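Long-range contacts in Ara h 8 allergen isoform (Arachis hypogaea, PDB 6V8M), which binds 8-anilino-1-naphthalene sulfonate in the crystal and, as a PR-10 peanut allergen of the Bet v 1 family, probably carries small hydrophobic ligands: residues G2-E7 and F119-D124; K70-D75 and D82-G87. All coordinates share one frame; numbering follows the deposited sequence.

Interaction 1 (G2-E7 and F119-D124); sequences GVHTFE and FHTKGD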
loop_
_atom_site.group_PDB
_atom_site.type_symbol
_atom_site.label_atom_id
_atom_site.label_comp_id
_atom_site.label_asym_id
_atom_site.label_seq_id
_atom_site.Cartn_x
_atom_site.Cartn_y
_atom_site.Cartn_z
ATOM N N GLY A 2 -18.025 -10.409 4.711
ATOM C CA GLY A 2 -18.500 -9.108 4.203
ATOM C C GLY A 2 -17.496 -8.525 3.235
ATOM O O GLY A 2 -16.303 -8.787 3.371
ATOM N N VAL A 3 -17.962 -7.746 2.273
ATOM C CA VAL A 3 -17.088 -7.064 1.274
ATOM C C VAL A 3 -17.360 -5.570 1.402
ATOM O O VAL A 3 -18.526 -5.189 1.252
ATOM C CB VAL A 3 -17.348 -7.611 -0.140
ATOM C CG1 VAL A 3 -16.459 -6.954 -1.170
ATOM C CG2 VAL A 3 -17.138 -9.124 -0.163
ATOM N N HIS A 4 -16.319 -4.772 1.598
ATOM C CA HIS A 4 -16.458 -3.335 1.964
ATOM C C HIS A 4 -15.541 -2.506 1.063
ATOM O O HIS A 4 -14.331 -2.598 1.237
ATOM C CB HIS A 4 -16.168 -3.107 3.450
ATOM C CG HIS A 4 -16.779 -4.118 4.363
ATOM N ND1 HIS A 4 -18.028 -3.959 4.921
ATOM C CD2 HIS A 4 -16.333 -5.316 4.776
ATOM C CE1 HIS A 4 -18.301 -5.018 5.661
ATOM N NE2 HIS A 4 -17.294 -5.861 5.575
ATOM N N THR A 5 -16.110 -1.823 0.076
ATOM C CA THR A 5 -15.334 -1.145 -0.991
ATOM C C THR A 5 -15.413 0.364 -0.818
ATOM O O THR A 5 -16.521 0.910 -0.686
ATOM C CB THR A 5 -15.779 -1.571 -2.395
ATOM O OG1 THR A 5 -15.606 -2.990 -2.444
ATOM C CG2 THR A 5 -14.964 -0.916 -3.485
ATOM N N PHE A 6 -14.250 1.008 -0.865
ATOM C CA PHE A 6 -14.083 2.460 -0.660
ATOM C C PHE A 6 -13.302 2.997 -1.843
ATOM O O PHE A 6 -12.294 2.403 -2.218
ATOM C CB PHE A 6 -13.367 2.789 0.655
ATOM C CG PHE A 6 -14.074 2.264 1.866
ATOM C CD1 PHE A 6 -15.067 3.000 2.486
ATOM C CD2 PHE A 6 -13.758 1.007 2.367
ATOM C CE1 PHE A 6 -15.719 2.489 3.593
ATOM C CE2 PHE A 6 -14.434 0.494 3.458
ATOM C CZ PHE A 6 -15.409 1.242 4.067
ATOM N N GLU A 7 -13.800 4.068 -2.457
ATOM C CA GLU A 7 -13.102 4.712 -3.604
ATOM C C GLU A 7 -12.795 6.156 -3.214
ATOM O O GLU A 7 -13.728 6.870 -2.759
ATOM C CB GLU A 7 -13.940 4.628 -4.882
ATOM C CG GLU A 7 -14.049 3.214 -5.422
ATOM C CD GLU A 7 -14.837 3.049 -6.707
ATOM O OE1 GLU A 7 -14.622 3.851 -7.632
ATOM O OE2 GLU A 7 -15.670 2.120 -6.771
ATOM N N PHE A 119 -12.082 -4.232 1.486
ATOM C CA PHE A 119 -11.898 -5.052 2.707
ATOM C C PHE A 119 -12.817 -6.272 2.604
ATOM O O PHE A 119 -13.983 -6.150 2.248
ATOM C CB PHE A 119 -12.251 -4.273 3.973
ATOM C CG PHE A 119 -11.398 -3.067 4.275
ATOM C CD1 PHE A 119 -11.570 -1.871 3.576
ATOM C CD2 PHE A 119 -10.478 -3.098 5.308
ATOM C CE1 PHE A 119 -10.819 -0.749 3.882
ATOM C CE2 PHE A 119 -9.752 -1.961 5.627
ATOM C CZ PHE A 119 -9.903 -0.802 4.901
ATOM N N HIS A 120 -12.258 -7.443 2.868
ATOM C CA HIS A 120 -12.983 -8.725 2.982
ATOM C C HIS A 120 -12.893 -9.167 4.441
ATOM O O HIS A 120 -11.774 -9.409 4.919
ATOM C CB HIS A 120 -12.361 -9.766 2.054
ATOM C CG HIS A 120 -12.448 -9.428 0.604
ATOM N ND1 HIS A 120 -13.339 -10.042 -0.223
ATOM C CD2 HIS A 120 -11.777 -8.531 -0.158
ATOM C CE1 HIS A 120 -13.208 -9.557 -1.448
ATOM N NE2 HIS A 120 -12.285 -8.614 -1.433
ATOM N N THR A 121 -14.030 -9.181 5.131
ATOM C CA THR A 121 -14.099 -9.558 6.554
ATOM C C THR A 121 -14.621 -10.983 6.684
ATOM O O THR A 121 -15.453 -11.422 5.848
ATOM C CB THR A 121 -15.012 -8.586 7.307
ATOM O OG1 THR A 121 -16.263 -8.678 6.638
ATOM C CG2 THR A 121 -14.446 -7.185 7.340
ATOM N N LYS A 122 -14.258 -11.621 7.789
ATOM C CA LYS A 122 -14.839 -12.916 8.204
ATOM C C LYS A 122 -16.223 -12.625 8.790
ATOM O O LYS A 122 -16.443 -11.525 9.364
ATOM C CB LYS A 122 -13.920 -13.609 9.216
ATOM C CG LYS A 122 -12.490 -13.827 8.743
ATOM C CD LYS A 122 -11.579 -14.369 9.807
ATOM C CE LYS A 122 -10.179 -14.646 9.294
ATOM N NZ LYS A 122 -9.171 -14.452 10.360
ATOM N N GLY A 123 -17.163 -13.543 8.645
ATOM C CA GLY A 123 -18.491 -13.323 9.256
ATOM C C GLY A 123 -19.287 -12.278 8.480
ATOM O O GLY A 123 -18.948 -12.008 7.316
ATOM N N ASP A 124 -20.329 -11.719 9.092
ATOM C CA ASP A 124 -21.326 -10.870 8.376
ATOM C C ASP A 124 -21.591 -9.590 9.178
ATOM O O ASP A 124 -22.736 -9.123 9.176
ATOM C CB ASP A 124 -22.621 -11.655 8.114
ATOM C CG ASP A 124 -22.357 -13.115 7.750
ATOM O OD1 ASP A 124 -21.758 -13.361 6.675
ATOM O OD2 ASP A 124 -22.664 -13.993 8.590
#
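H4 and T121 cross at about a right angle on the face of the sheet that also carries F6 and F119. The imidazole brings NE2 to T121 OG1 at 3.2 Å; the hydroxyl lies in the ring plane, and either partner could be the donor. T121 holds OG1 in the crowded position between N and C (chi1 58°), where it also accepts from G2 N, while CG2 packs against H4 CD2. F6 and F119 set their ring planes nearly perpendicular, with F6 CE2 3.7 Å from F119 CD1. V3 and H120 run side by side on the other face, V3 CG2 3.9 Å from H120 ND1. Between the two faces, edge strand 3-12 pairs antiparallel with strand 110-121 of the Bet v 1 sheet: H4 N to F119 O and F119 N to H4 O are both 2.8 Å, and T121 N reaches G2 O at 2.9 Å. L127 touches H4, F6, F119 and T121. G2 N, the first modelled nitrogen, bonds to T121 OG1, T121 O and G123 O, fixing the chain's start against the end of strand 110-121 and the following loop; three acceptors suit a free, probably protonated amino group better than a peptide N-H.

Interaction 2 (K70-D75 and D82-G87); sequences KIDAID and DYTISG. With 2AN (8-anilino-1-naphthalene sulfonate), chain F; 2AN (8-anilino-1-naphthalene sulfonate), chain E.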
loop_
_atom_site.group_PDB
_atom_site.type_symbol
_atom_site.label_atom_id
_atom_site.label_comp_id
_atom_site.label_asym_id
_atom_site.label_seq_id
_atom_site.Cartn_x
_atom_site.Cartn_y
_atom_site.Cartn_z
ATOM N N LYS A 70 0.593 -9.384 -2.114
ATOM C CA LYS A 70 0.709 -9.955 -3.470
ATOM C C LYS A 70 0.468 -8.853 -4.506
ATOM O O LYS A 70 -0.509 -8.121 -4.368
ATOM C CB LYS A 70 -0.311 -11.072 -3.643
ATOM C CG LYS A 70 -0.245 -11.795 -4.981
ATOM C CD LYS A 70 -1.480 -12.607 -5.235
ATOM C CE LYS A 70 -1.368 -13.557 -6.406
ATOM N NZ LYS A 70 -2.713 -14.042 -6.809
ATOM N N ILE A 71 1.321 -8.749 -5.512
ATOM C CA ILE A 71 1.110 -7.813 -6.649
ATOM C C ILE A 71 0.036 -8.404 -7.558
ATOM O O ILE A 71 0.238 -9.504 -8.130
ATOM C CB ILE A 71 2.407 -7.527 -7.436
ATOM C CG1 ILE A 71 3.494 -7.023 -6.500
ATOM C CG2 ILE A 71 2.125 -6.541 -8.555
ATOM C CD1 ILE A 71 4.768 -6.605 -7.186
ATOM N N ASP A 72 -1.063 -7.677 -7.721
ATOM C CA ASP A 72 -2.160 -8.085 -8.638
ATOM C C ASP A 72 -1.922 -7.490 -10.034
ATOM O O ASP A 72 -2.128 -8.209 -11.062
ATOM C CB ASP A 72 -3.528 -7.701 -8.068
ATOM C CG ASP A 72 -3.821 -8.286 -6.694
ATOM O OD1 ASP A 72 -3.685 -9.521 -6.533
ATOM O OD2 ASP A 72 -4.207 -7.516 -5.798
ATOM N N ALA A 73 -1.452 -6.258 -10.116
ATOM C CA ALA A 73 -1.153 -5.615 -11.408
ATOM C C ALA A 73 -0.118 -4.532 -11.185
ATOM O O ALA A 73 -0.154 -3.876 -10.129
ATOM C CB ALA A 73 -2.409 -5.050 -12.047
ATOM N N ILE A 74 0.768 -4.350 -12.155
ATOM C CA ILE A 74 1.749 -3.242 -12.085
ATOM C C ILE A 74 2.074 -2.804 -13.511
ATOM O O ILE A 74 2.336 -3.684 -14.358
ATOM C CB ILE A 74 2.990 -3.639 -11.268
ATOM C CG1 ILE A 74 3.969 -2.471 -11.166
ATOM C CG2 ILE A 74 3.671 -4.896 -11.807
ATOM C CD1 ILE A 74 5.102 -2.727 -10.189
ATOM N N ASP A 75 1.979 -1.501 -13.767
ATOM C CA ASP A 75 2.219 -0.951 -15.119
ATOM C C ASP A 75 2.764 0.468 -14.985
ATOM O O ASP A 75 2.001 1.361 -14.574
ATOM C CB ASP A 75 0.965 -1.030 -15.993
ATOM C CG ASP A 75 1.258 -0.656 -17.440
ATOM O OD1 ASP A 75 1.909 -1.440 -18.144
ATOM O OD2 ASP A 75 0.949 0.470 -17.811
ATOM N N ASP A 82 -1.725 -2.401 -8.230
ATOM C CA ASP A 82 -2.827 -3.103 -7.542
ATOM C C ASP A 82 -2.185 -4.225 -6.745
ATOM O O ASP A 82 -1.378 -4.957 -7.328
ATOM C CB ASP A 82 -3.873 -3.625 -8.531
ATOM C CG ASP A 82 -4.511 -2.564 -9.425
ATOM O OD1 ASP A 82 -4.353 -1.335 -9.150
ATOM O OD2 ASP A 82 -5.126 -2.986 -10.461
ATOM N N TYR A 83 -2.544 -4.352 -5.476
ATOM C CA TYR A 83 -1.904 -5.313 -4.546
ATOM C C TYR A 83 -2.917 -5.711 -3.497
ATOM O O TYR A 83 -3.865 -4.936 -3.172
ATOM C CB TYR A 83 -0.639 -4.726 -3.918
ATOM C CG TYR A 83 -0.882 -3.433 -3.181
ATOM C CD1 TYR A 83 -0.912 -2.229 -3.853
ATOM C CD2 TYR A 83 -0.961 -3.408 -1.807
ATOM C CE1 TYR A 83 -1.112 -1.031 -3.175
ATOM C CE2 TYR A 83 -1.148 -2.219 -1.116
ATOM C CZ TYR A 83 -1.234 -1.021 -1.802
ATOM O OH TYR A 83 -1.406 0.185 -1.158
ATOM N N THR A 84 -2.662 -6.861 -2.901
ATOM C CA THR A 84 -3.537 -7.425 -1.864
ATOM C C THR A 84 -2.695 -7.683 -0.627
ATOM O O THR A 84 -1.616 -8.297 -0.778
ATOM C CB THR A 84 -4.274 -8.666 -2.340
ATOM O OG1 THR A 84 -5.150 -8.323 -3.401
ATOM C CG2 THR A 84 -5.103 -9.267 -1.243
ATOM N N ILE A 85 -3.169 -7.221 0.516
ATOM C CA ILE A 85 -2.536 -7.573 1.829
ATOM C C ILE A 85 -3.369 -8.695 2.438
ATOM O O ILE A 85 -4.587 -8.566 2.539
ATOM C CB ILE A 85 -2.427 -6.327 2.731
ATOM C CG1 ILE A 85 -1.687 -5.198 2.011
ATOM C CG2 ILE A 85 -1.788 -6.698 4.061
ATOM C CD1 ILE A 85 -1.558 -3.949 2.823
ATOM N N SER A 86 -2.721 -9.762 2.895
ATOM C CA SER A 86 -3.427 -10.921 3.490
ATOM C C SER A 86 -2.455 -11.713 4.348
ATOM O O SER A 86 -1.251 -11.744 3.999
ATOM C CB SER A 86 -3.973 -11.786 2.411
ATOM O OG SER A 86 -4.818 -12.781 2.970
ATOM N N GLY A 87 -2.953 -12.314 5.420
ATOM C CA GLY A 87 -2.157 -13.277 6.188
ATOM C C GLY A 87 -1.104 -12.608 7.020
ATOM O O GLY A 87 -0.733 -11.429 6.740
HETATM C C1 2AN F . -1.287 -17.193 6.036
HETATM C C2 2AN F . -0.181 -17.446 5.293
HETATM C C3 2AN F . 1.100 -17.423 5.853
HETATM C C4 2AN F . 1.255 -17.128 7.164
HETATM C C5 2AN F . 0.143 -16.842 7.986
HETATM C C6 2AN F . 0.347 -16.528 9.350
HETATM C C7 2AN F . -0.685 -16.238 10.162
HETATM C C8 2AN F . -1.996 -16.251 9.664
HETATM N N 2AN F . -2.531 -17.207 5.355
HETATM S S 2AN F . -3.950 -16.547 7.900
HETATM C C9 2AN F . -2.248 -16.545 8.351
HETATM C C10 2AN F . -1.179 -16.860 7.439
HETATM C C11 2AN F . -2.609 -16.959 3.955
HETATM C C12 2AN F . -2.733 -18.004 3.043
HETATM C C13 2AN F . -2.771 -17.752 1.680
HETATM C C14 2AN F . -2.674 -16.465 1.206
HETATM C C15 2AN F . -2.527 -15.425 2.094
HETATM C C16 2AN F . -2.486 -15.665 3.459
HETATM O O1 2AN F . -4.127 -15.513 6.742
HETATM O O2 2AN F . -4.683 -16.096 9.039
HETATM O O3 2AN F . -4.265 -17.826 7.345
HETATM C C1 2AN E . 0.012 -3.541 7.301
HETATM C C2 2AN E . -1.000 -3.999 8.097
HETATM C C3 2AN E . -2.322 -3.592 7.903
HETATM C C4 2AN E . -2.593 -2.640 6.981
HETATM C C5 2AN E . -1.587 -2.127 6.132
HETATM C C6 2AN E . -1.919 -1.167 5.151
HETATM C C7 2AN E . -0.994 -0.654 4.337
HETATM C C8 2AN E . 0.330 -1.102 4.394
HETATM N N 2AN E . 1.344 -3.887 7.574
HETATM S S 2AN E . 2.374 -2.591 5.142
HETATM C C9 2AN E . 0.724 -1.992 5.352
HETATM C C10 2AN E . -0.236 -2.566 6.265
HETATM C C11 2AN E . 1.864 -4.501 8.733
HETATM C C12 2AN E . 3.027 -5.243 8.561
HETATM C C13 2AN E . 3.574 -5.932 9.632
HETATM C C14 2AN E . 2.987 -5.872 10.874
HETATM C C15 2AN E . 1.839 -5.133 11.056
HETATM C C16 2AN E . 1.274 -4.448 9.993
HETATM O O1 2AN E . 2.279 -4.021 5.178
HETATM O O2 2AN E . 2.901 -2.042 3.927
HETATM O O3 2AN E . 3.240 -2.145 6.334
#
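D82 O takes two backbone donors, D72 N at 2.8 Å and A73 N at 3.1 Å, the signature of a classic beta bulge. Both lie out of the carbonyl plane, by 34° and 31°, and neither sits on a lone pair. D82 N completes the bulge with an almost straight bond to A73 O (2.9 Å, 179° at the hydrogen). Regular pairing returns toward K70, where K70 and T84 exchange bonds in the carbonyl planes, K70 N to T84 O at 2.8 Å and T84 N to K70 O at 2.9 Å. The bulge also turns the D72 side chain toward the neighbouring strand: with CG anti to the carbonyl carbon, OD2 receives the T84 hydroxyl proton on its syn lone pair, OG1 to OD2 being 2.7 Å. T84 OG1 has a second partner in S99 OG, and D82 OD1 is met by T102 N. At the strand's end S86 and G87 meet a bound anilinonaphthalene sulfonate; I85 CD1 touches another. This hairpin of the Bet v 1 sheet lies between strands 53-59 and 95-107; Y83 stacks on F100 of strand 95-107 and lines a ligand pocket with K136, S139, Q140 and F143 of helix 129-152.

In the fold
From the N terminus, the chain enters strand 3-12, and interaction 1 pairs its start with the end of strand 110-121, closing a loop of 111 intervening residues. Nested inside that loop is interaction 2, a local closure in which strand 64-75 turns back through residues 76-79 to pair with strand 80-86. Both belong to the same seven-stranded antiparallel sheet: interaction 1 joins one of the two outermost strands, 3-12, to its neighbour, and interaction 2 lies within the sheet. Strand 95-107 bridges them, running between 110-121 and 80-86. The centres are about 17 Å apart and the two contacts do not touch. After interaction 1 the chain goes on to the long helix 129-152.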